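Local coordinates for protein PT26-6P (Thermococcus sp., PDB 2WB7) that is of unknown function but is encoded by a mobile element of euryarchaea and carries immunoglobulin-like domains and a helical domain, at residues E424-D427 and E428-L432; Q431-A434 and K435-M439; Y447-G450 and A451-E454. All coordinates share one frame; numbering follows the deposited sequence.

Contact 1: E424-D427 and E428-L432; sequences EKID and EAEQL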
ATOM      1  N   GLU A 424      -0.584  39.818  11.294  1.00 42.31           N
ATOM      2  CA  GLU A 424      -0.603  39.125  12.565  1.00 43.26           C
ATOM      3  C   GLU A 424      -0.219  37.663  12.399  1.00 42.88           C
ATOM      4  O   GLU A 424       0.607  37.155  13.141  1.00 43.51           O
ATOM      5  CB  GLU A 424      -1.964  39.255  13.242  1.00 43.85           C
ATOM      6  CG  GLU A 424      -2.170  38.283  14.392  1.00 47.83           C
ATOM      7  CD  GLU A 424      -1.157  38.449  15.533  1.00 53.69           C
ATOM      8  OE1 GLU A 424      -1.338  37.789  16.579  1.00 56.10           O
ATOM      9  OE2 GLU A 424      -0.175  39.223  15.390  1.00 56.35           O
ATOM     10  N   LYS A 425      -0.807  36.983  11.426  1.00 42.55           N
ATOM     11  CA  LYS A 425      -0.426  35.598  11.131  1.00 42.26           C
ATOM     12  C   LYS A 425       1.068  35.481  10.819  1.00 42.58           C
ATOM     13  O   LYS A 425       1.704  34.488  11.152  1.00 42.14           O
ATOM     14  CB  LYS A 425      -1.279  35.031   9.986  1.00 41.92           C
ATOM     15  CG  LYS A 425      -2.683  34.619  10.438  1.00 41.95           C
ATOM     16  CD  LYS A 425      -3.673  34.572   9.298  1.00 42.20           C
ATOM     17  CE  LYS A 425      -3.663  33.233   8.569  1.00 41.48           C
ATOM     18  NZ  LYS A 425      -4.582  32.266   9.211  1.00 40.94           N
ATOM     19  N   ILE A 426       1.623  36.504  10.177  1.00 43.32           N
ATOM     20  CA  ILE A 426       3.052  36.548   9.922  1.00 44.08           C
ATOM     21  C   ILE A 426       3.847  36.620  11.219  1.00 45.15           C
ATOM     22  O   ILE A 426       4.845  35.919  11.384  1.00 44.73           O
ATOM     23  CB  ILE A 426       3.417  37.727   9.025  1.00 43.89           C
ATOM     24  CG1 ILE A 426       2.985  37.429   7.591  1.00 43.83           C
ATOM     25  CG2 ILE A 426       4.901  37.969   9.049  1.00 43.53           C
ATOM     26  CD1 ILE A 426       3.317  38.526   6.607  1.00 42.52           C
ATOM     27  N   ASP A 427       3.405  37.473  12.138  1.00 46.66           N
ATOM     28  CA  ASP A 427       4.057  37.580  13.439  1.00 48.56           C
ATOM     29  C   ASP A 427       4.204  36.225  14.111  1.00 49.03           C
ATOM     30  O   ASP A 427       5.183  35.994  14.821  1.00 49.83           O
ATOM     31  CB  ASP A 427       3.296  38.523  14.381  1.00 49.25           C
ATOM     32  CG  ASP A 427       3.424  39.985  13.974  1.00 52.11           C
ATOM     33  OD1 ASP A 427       4.334  40.300  13.163  1.00 55.16           O
ATOM     34  OD2 ASP A 427       2.613  40.816  14.455  1.00 55.02           O
ATOM     35  N   GLU A 428       3.234  35.335  13.916  1.00 49.26           N
ATOM     36  CA  GLU A 428       3.253  34.050  14.601  1.00 49.51           C
ATOM     37  C   GLU A 428       4.084  33.046  13.852  1.00 48.93           C
ATOM     38  O   GLU A 428       4.684  32.154  14.451  1.00 48.90           O
ATOM     39  CB  GLU A 428       1.842  33.527  14.801  1.00 49.93           C
ATOM     40  CG  GLU A 428       1.054  34.389  15.778  1.00 54.07           C
ATOM     41  CD  GLU A 428      -0.403  33.978  15.880  1.00 58.55           C
ATOM     42  OE1 GLU A 428      -1.279  34.879  15.962  1.00 60.36           O
ATOM     43  OE2 GLU A 428      -0.668  32.752  15.860  1.00 60.18           O
ATOM     44  N   ALA A 429       4.114  33.194  12.534  1.00 48.39           N
ATOM     45  CA  ALA A 429       4.990  32.391  11.714  1.00 47.90           C
ATOM     46  C   ALA A 429       6.421  32.701  12.130  1.00 47.82           C
ATOM     47  O   ALA A 429       7.279  31.813  12.133  1.00 47.71           O
ATOM     48  CB  ALA A 429       4.776  32.698  10.238  1.00 47.70           C
ATOM     49  N   GLU A 430       6.657  33.967  12.490  1.00 47.76           N
ATOM     50  CA  GLU A 430       7.979  34.438  12.904  1.00 47.62           C
ATOM     51  C   GLU A 430       8.376  33.791  14.216  1.00 47.17           C
ATOM     52  O   GLU A 430       9.552  33.626  14.495  1.00 47.31           O
ATOM     53  CB  GLU A 430       8.004  35.959  13.068  1.00 47.73           C
ATOM     54  CG  GLU A 430       7.801  36.762  11.785  1.00 49.88           C
ATOM     55  CD  GLU A 430       9.057  36.857  10.913  1.00 53.71           C
ATOM     56  OE1 GLU A 430       9.988  36.038  11.087  1.00 55.25           O
ATOM     57  OE2 GLU A 430       9.111  37.746  10.032  1.00 55.49           O
ATOM     58  N   GLN A 431       7.391  33.428  15.026  1.00 46.67           N
ATOM     59  CA  GLN A 431       7.671  32.787  16.303  1.00 46.11           C
ATOM     60  C   GLN A 431       8.066  31.342  16.091  1.00 44.91           C
ATOM     61  O   GLN A 431       8.917  30.799  16.797  1.00 45.14           O
ATOM     62  CB  GLN A 431       6.464  32.882  17.225  1.00 46.44           C
ATOM     63  CG  GLN A 431       6.400  34.225  17.934  1.00 50.20           C
ATOM     64  CD  GLN A 431       5.072  34.481  18.648  1.00 55.26           C
ATOM     65  OE1 GLN A 431       4.904  35.512  19.313  1.00 57.31           O
ATOM     66  NE2 GLN A 431       4.126  33.543  18.521  1.00 56.58           N
ATOM     67  N   LEU A 432       7.444  30.721  15.105  1.00 43.61           N
ATOM     68  CA  LEU A 432       7.786  29.366  14.747  1.00 42.30           C
ATOM     69  C   LEU A 432       9.174  29.327  14.151  1.00 41.79           C
ATOM     70  O   LEU A 432       9.941  28.425  14.455  1.00 41.75           O
ATOM     71  CB  LEU A 432       6.800  28.823  13.727  1.00 41.99           C
ATOM     72  CG  LEU A 432       5.438  28.412  14.259  1.00 40.95           C
ATOM     73  CD1 LEU A 432       4.629  27.895  13.081  1.00 40.16           C
ATOM     74  CD2 LEU A 432       5.535  27.369  15.363  1.00 38.25           C
TER
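E424 and E428 stand one turn apart on helix 408-438, and their carboxylates come close on its outer side. E424 OE1 lies 3.0 Å from E428 OE1. Both atoms are acceptors, so no hydrogen bond joins them. The carboxylate planes are turned 72° against each other. E424 has its CG anti to the backbone N (chi1 166°) and then bends at chi2, which swings the carboxylate along the helix to E428. E428 is extended beyond CG. Two like charges thus lie close, but their exact spacing is not to be pressed at this resolution. This is the loose side. D427 and Q431 are also exposed here, and E424, D427, E428 and Q431 each touch a crystal neighbour.

The packed part is formed by A429 and K425, which are buried. A429 CB sits 3.4 Å from I426 O. I426 and E430 edge this part. They lie side by side and point the same way, with I426 CG2 4.2 Å from E430 CG. A429 and E430 also reach I452 of helix 442-465, while I426 and K425 rest on Y455. The K425 amine finds its partners outside E428-L432. It forms salt bridges to D489 and E485 and hydrogen bonds to the carbonyls of T387 and Y388.

The backbone bonds are those of a regular helix, two of them weak. A429 N donates to K425 O at 3.1 Å, and E430 N to I426 O at 2.9 Å. E428 N is shared between E424 O and a weak bond to K425 O, both at 3.3 Å. The bond from Q431 N to D427 O is weak as well. There is an open face rich in acids, and a face of A429, I426 and the buried K425 turned to the next helix. This is probably the pattern of an amphipathic alpha-helix on the outside of a helical bundle.

Contact 2: Q431-A434 and K435-M439; sequences QLLA and KAKGM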
ATOM      1  N   GLN A 431       7.391  33.428  15.026  1.00 46.67           N
ATOM      2  CA  GLN A 431       7.671  32.787  16.303  1.00 46.11           C
ATOM      3  C   GLN A 431       8.066  31.342  16.091  1.00 44.91           C
ATOM      4  O   GLN A 431       8.917  30.799  16.797  1.00 45.14           O
ATOM      5  CB  GLN A 431       6.464  32.882  17.225  1.00 46.44           C
ATOM      6  CG  GLN A 431       6.400  34.225  17.934  1.00 50.20           C
ATOM      7  CD  GLN A 431       5.072  34.481  18.648  1.00 55.26           C
ATOM      8  OE1 GLN A 431       4.904  35.512  19.313  1.00 57.31           O
ATOM      9  NE2 GLN A 431       4.126  33.543  18.521  1.00 56.58           N
ATOM     10  N   LEU A 432       7.444  30.721  15.105  1.00 43.61           N
ATOM     11  CA  LEU A 432       7.786  29.366  14.747  1.00 42.30           C
ATOM     12  C   LEU A 432       9.174  29.327  14.151  1.00 41.79           C
ATOM     13  O   LEU A 432       9.941  28.425  14.455  1.00 41.75           O
ATOM     14  CB  LEU A 432       6.800  28.823  13.727  1.00 41.99           C
ATOM     15  CG  LEU A 432       5.438  28.412  14.259  1.00 40.95           C
ATOM     16  CD1 LEU A 432       4.629  27.895  13.081  1.00 40.16           C
ATOM     17  CD2 LEU A 432       5.535  27.369  15.363  1.00 38.25           C
ATOM     18  N   LEU A 433       9.483  30.291  13.285  1.00 40.91           N
ATOM     19  CA  LEU A 433      10.798  30.362  12.691  1.00 40.15           C
ATOM     20  C   LEU A 433      11.820  30.433  13.805  1.00 40.28           C
ATOM     21  O   LEU A 433      12.910  29.888  13.705  1.00 40.43           O
ATOM     22  CB  LEU A 433      10.931  31.595  11.813  1.00 40.03           C
ATOM     23  CG  LEU A 433      12.242  31.679  11.024  1.00 38.90           C
ATOM     24  CD1 LEU A 433      12.540  30.372  10.330  1.00 37.83           C
ATOM     25  CD2 LEU A 433      12.178  32.798   9.993  1.00 37.88           C
ATOM     26  N   ALA A 434      11.460  31.105  14.882  1.00 40.14           N
ATOM     27  CA  ALA A 434      12.381  31.300  15.969  1.00 40.31           C
ATOM     28  C   ALA A 434      12.691  29.959  16.613  1.00 40.73           C
ATOM     29  O   ALA A 434      13.855  29.555  16.666  1.00 41.10           O
ATOM     30  CB  ALA A 434      11.798  32.263  16.981  1.00 40.29           C
ATOM     31  N   LYS A 435      11.652  29.279  17.102  1.00 40.82           N
ATOM     32  CA  LYS A 435      11.819  27.983  17.730  1.00 41.18           C
ATOM     33  C   LYS A 435      12.535  27.025  16.795  1.00 40.84           C
ATOM     34  O   LYS A 435      13.420  26.282  17.220  1.00 40.59           O
ATOM     35  CB  LYS A 435      10.477  27.389  18.123  1.00 41.59           C
ATOM     36  CG  LYS A 435       9.654  28.284  19.016  1.00 45.15           C
ATOM     37  CD  LYS A 435       8.620  27.480  19.811  1.00 49.72           C
ATOM     38  CE  LYS A 435       7.598  28.406  20.495  1.00 51.95           C
ATOM     39  NZ  LYS A 435       6.828  27.680  21.567  1.00 52.60           N
ATOM     40  N   ALA A 436      12.156  27.044  15.521  1.00 40.43           N
ATOM     41  CA  ALA A 436      12.748  26.145  14.543  1.00 40.70           C
ATOM     42  C   ALA A 436      14.261  26.362  14.451  1.00 41.05           C
ATOM     43  O   ALA A 436      15.037  25.406  14.439  1.00 41.00           O
ATOM     44  CB  ALA A 436      12.094  26.318  13.172  1.00 40.38           C
ATOM     45  N   LYS A 437      14.673  27.627  14.399  1.00 41.28           N
ATOM     46  CA  LYS A 437      16.091  27.964  14.386  1.00 41.35           C
ATOM     47  C   LYS A 437      16.758  27.572  15.709  1.00 40.83           C
ATOM     48  O   LYS A 437      17.790  26.904  15.721  1.00 40.28           O
ATOM     49  CB  LYS A 437      16.273  29.448  14.077  1.00 41.60           C
ATOM     50  CG  LYS A 437      15.777  29.818  12.684  1.00 43.07           C
ATOM     51  CD  LYS A 437      16.767  30.682  11.965  1.00 45.36           C
ATOM     52  CE  LYS A 437      16.795  32.048  12.585  1.00 47.13           C
ATOM     53  NZ  LYS A 437      15.807  32.894  11.877  1.00 49.57           N
ATOM     54  N   GLY A 438      16.140  27.976  16.811  1.00 40.56           N
ATOM     55  CA  GLY A 438      16.568  27.554  18.145  1.00 41.36           C
ATOM     56  C   GLY A 438      16.841  26.058  18.341  1.00 41.86           C
ATOM     57  O   GLY A 438      17.920  25.678  18.794  1.00 42.05           O
HETATM   58  N   MSE A 439      15.866  25.204  18.025  1.00 42.16           N
HETATM   59  CA  MSE A 439      16.038  23.750  18.125  1.00 41.77           C
HETATM   60  C   MSE A 439      16.786  23.200  16.926  1.00 42.68           C
HETATM   61  O   MSE A 439      16.819  21.996  16.717  1.00 42.87           O
HETATM   62  CB  MSE A 439      14.691  23.035  18.179  1.00 40.95           C
HETATM   63  CG  MSE A 439      13.730  23.596  19.146  1.00 37.71           C
HETATM   64 SE   MSE A 439      14.247  23.075  20.900  0.50 30.20          SE
HETATM   65  CE  MSE A 439      14.346  21.172  20.626  1.00 32.34           C
TER
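Q431 O, L432 O, L433 O and A434 O each accept the amide four residues on, from K435, A436, K437 and G438, so the alpha-helical pattern runs unbroken through the last two turns of helix 408-438. The bond from G438 N to A434 O is 2.8 Å long and nearly straight, at 174°. The bond from K435 N to Q431 O, at 171°, is almost as straight. M439, a selenomethionine, is the first residue to leave the helical backbone angles.

Among the side chains, L433 and K437 make the main contact. A chi1 of -174° places L433 CG opposite its own N and sets the branch beside K437. The lysine bends at chi2, chi3 and chi4 and folds back across the leucine. Its CG lies 4.0 Å from L433 CD1, and its NZ comes within 3.9 Å of L433 CG. The CG-CD1 approach is carbon on carbon, while the ammonium lies near the leucine without a polar bond to it. K437 CG also rests beside L433 O.

K435 behaves differently. Its CG lies 3.4 Å from Q431 O, but the chain beyond is extended and carries the amine away from Q431-A434. A436 is buried, with its CB 3.3 Å from L432 O.

L432 and A436 face inward. L432 packs on A448 of helix 442-465 and on V492, A495 and L499 of helix 471-499. A436 meets A444 and I445, near the start of helix 442-465. L433 touches Q449, and K435 touches L499, so these last two turns lie against both helices just before the chain turns back.

Contact 3: Y447-G450 and A451-E454; sequences YAQG and AIDE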
ATOM      1  N   TYR A 447       9.734  25.351   6.651  1.00 40.46           N
ATOM      2  CA  TYR A 447       8.286  25.479   6.618  1.00 39.23           C
ATOM      3  C   TYR A 447       7.866  26.847   7.125  1.00 38.82           C
ATOM      4  O   TYR A 447       7.144  27.587   6.433  1.00 38.49           O
ATOM      5  CB  TYR A 447       7.607  24.388   7.447  1.00 39.04           C
ATOM      6  CG  TYR A 447       7.923  22.994   6.966  1.00 38.50           C
ATOM      7  CD1 TYR A 447       7.837  21.902   7.824  1.00 38.54           C
ATOM      8  CD2 TYR A 447       8.357  22.772   5.666  1.00 37.71           C
ATOM      9  CE1 TYR A 447       8.139  20.629   7.387  1.00 36.93           C
ATOM     10  CE2 TYR A 447       8.666  21.506   5.226  1.00 36.55           C
ATOM     11  CZ  TYR A 447       8.553  20.442   6.094  1.00 36.54           C
ATOM     12  OH  TYR A 447       8.856  19.180   5.667  1.00 38.09           O
ATOM     13  N   ALA A 448       8.332  27.180   8.326  1.00 37.98           N
ATOM     14  CA  ALA A 448       7.984  28.449   8.942  1.00 37.62           C
ATOM     15  C   ALA A 448       8.351  29.626   8.027  1.00 37.19           C
ATOM     16  O   ALA A 448       7.583  30.574   7.877  1.00 36.95           O
ATOM     17  CB  ALA A 448       8.613  28.582  10.326  1.00 37.75           C
ATOM     18  N   GLN A 449       9.498  29.556   7.373  1.00 36.81           N
ATOM     19  CA  GLN A 449       9.826  30.609   6.427  1.00 37.04           C
ATOM     20  C   GLN A 449       8.846  30.576   5.247  1.00 37.09           C
ATOM     21  O   GLN A 449       8.422  31.629   4.755  1.00 37.01           O
ATOM     22  CB  GLN A 449      11.272  30.489   5.935  1.00 37.25           C
ATOM     23  CG  GLN A 449      11.762  31.677   5.089  1.00 37.82           C
ATOM     24  CD  GLN A 449      11.604  33.018   5.807  1.00 39.51           C
ATOM     25  OE1 GLN A 449      12.046  33.186   6.947  1.00 40.28           O
ATOM     26  NE2 GLN A 449      10.972  33.979   5.136  1.00 39.22           N
ATOM     27  N   GLY A 450       8.496  29.369   4.795  1.00 36.44           N
ATOM     28  CA  GLY A 450       7.548  29.217   3.712  1.00 35.90           C
ATOM     29  C   GLY A 450       6.243  29.903   4.061  1.00 35.98           C
ATOM     30  O   GLY A 450       5.657  30.605   3.239  1.00 35.91           O
ATOM     31  N   ALA A 451       5.781  29.705   5.290  1.00 35.81           N
ATOM     32  CA  ALA A 451       4.557  30.341   5.733  1.00 35.57           C
ATOM     33  C   ALA A 451       4.713  31.842   5.591  1.00 36.00           C
ATOM     34  O   ALA A 451       3.853  32.520   5.038  1.00 36.03           O
ATOM     35  CB  ALA A 451       4.254  29.975   7.173  1.00 35.06           C
ATOM     36  N   ILE A 452       5.824  32.369   6.088  1.00 36.72           N
ATOM     37  CA  ILE A 452       6.047  33.813   6.061  1.00 37.09           C
ATOM     38  C   ILE A 452       6.015  34.336   4.634  1.00 37.47           C
ATOM     39  O   ILE A 452       5.402  35.363   4.367  1.00 38.35           O
ATOM     40  CB  ILE A 452       7.354  34.210   6.767  1.00 37.22           C
ATOM     41  CG1 ILE A 452       7.293  33.813   8.245  1.00 36.79           C
ATOM     42  CG2 ILE A 452       7.598  35.700   6.626  1.00 37.02           C
ATOM     43  CD1 ILE A 452       8.552  34.126   9.015  1.00 37.05           C
ATOM     44  N   ASP A 453       6.639  33.626   3.701  1.00 37.55           N
ATOM     45  CA  ASP A 453       6.593  34.041   2.301  1.00 37.74           C
ATOM     46  C   ASP A 453       5.193  33.938   1.665  1.00 37.23           C
ATOM     47  O   ASP A 453       4.853  34.711   0.750  1.00 37.41           O
ATOM     48  CB  ASP A 453       7.599  33.244   1.456  1.00 38.31           C
ATOM     49  CG  ASP A 453       9.029  33.335   1.985  1.00 40.13           C
ATOM     50  OD1 ASP A 453       9.403  34.346   2.624  1.00 43.17           O
ATOM     51  OD2 ASP A 453       9.795  32.382   1.739  1.00 42.74           O
ATOM     52  N   GLU A 454       4.383  32.989   2.123  1.00 36.13           N
ATOM     53  CA  GLU A 454       3.053  32.847   1.543  1.00 35.43           C
ATOM     54  C   GLU A 454       2.141  33.993   1.969  1.00 34.82           C
ATOM     55  O   GLU A 454       1.485  34.632   1.122  1.00 34.29           O
ATOM     56  CB  GLU A 454       2.438  31.495   1.881  1.00 35.18           C
ATOM     57  CG  GLU A 454       3.080  30.355   1.123  1.00 36.77           C
ATOM     58  CD  GLU A 454       3.060  30.565  -0.397  1.00 39.67           C
ATOM     59  OE1 GLU A 454       1.988  30.804  -1.002  1.00 38.02           O
ATOM     60  OE2 GLU A 454       4.143  30.475  -1.010  1.00 43.50           O
TER
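Q449 reaches forward one helical turn to D453. Its NE2 donates to D453 OD1 at 3.0 Å, with an N-H...O angle of 149°. The acceptor lies almost in the plane of the Q449 amide, but the donor stands 39° out of the carboxylate plane. The first torsion of Q449 is near 180° (chi1 -172°) and the chain bends at chi2, which turns the amide along the helix. The bond would favour this rotation of the amide. With NE2 on the D453 side, Q449 OE1 lies 4.2 Å from I452 CD1. D453 bonds to Q449 twice, by its carboxylate to NE2 and by its N to the backbone O, the latter at 2.9 Å.

G450 has no side chain; its carbonyl O accepts E454 N at 2.9 Å, and E454 CG lies beside the same oxygen. The carboxylate of E454 has its partners outside this turn, with OE1 bonded to H484 ND1 and OE2 to S517 OG.

This is an ordinary alpha-helical turn in helix 442-465, the second arm of an antiparallel helical hairpin begun by helix 408-438. Polar i to i+4 pairing of Q449 and D453 occupies one flank, and A448, A451, I452 and E454 are buried between the helices.

A451 belongs to that buried part. Its CB lies 3.5 Å from A448 O, and its N donates to Y447 O at 2.8 Å. The methyl group meets Y491 and V492 of helix 471-499. Y447 touches A506, K507 and A510 of helix 503-523.

All three contacts lie in the helical domain. Contacts 1 and 2 are successive segments of helix 408-438, share Q431 and L432, and have centres about 11 Å apart. Contact 3 is on helix 442-465, which follows after a short connection and runs back alongside. Its centre is about 9 Å from that of contact 1 and about 12 Å from that of contact 2. The interface of the two helices mixes alanine, leucine and isoleucine with polar side chains such as Q449 and E430. Between contacts 2 and 3, L433 CD2 is 4.0 Å from I452 CD1. What joins the three is plain helix packing within the helical domain.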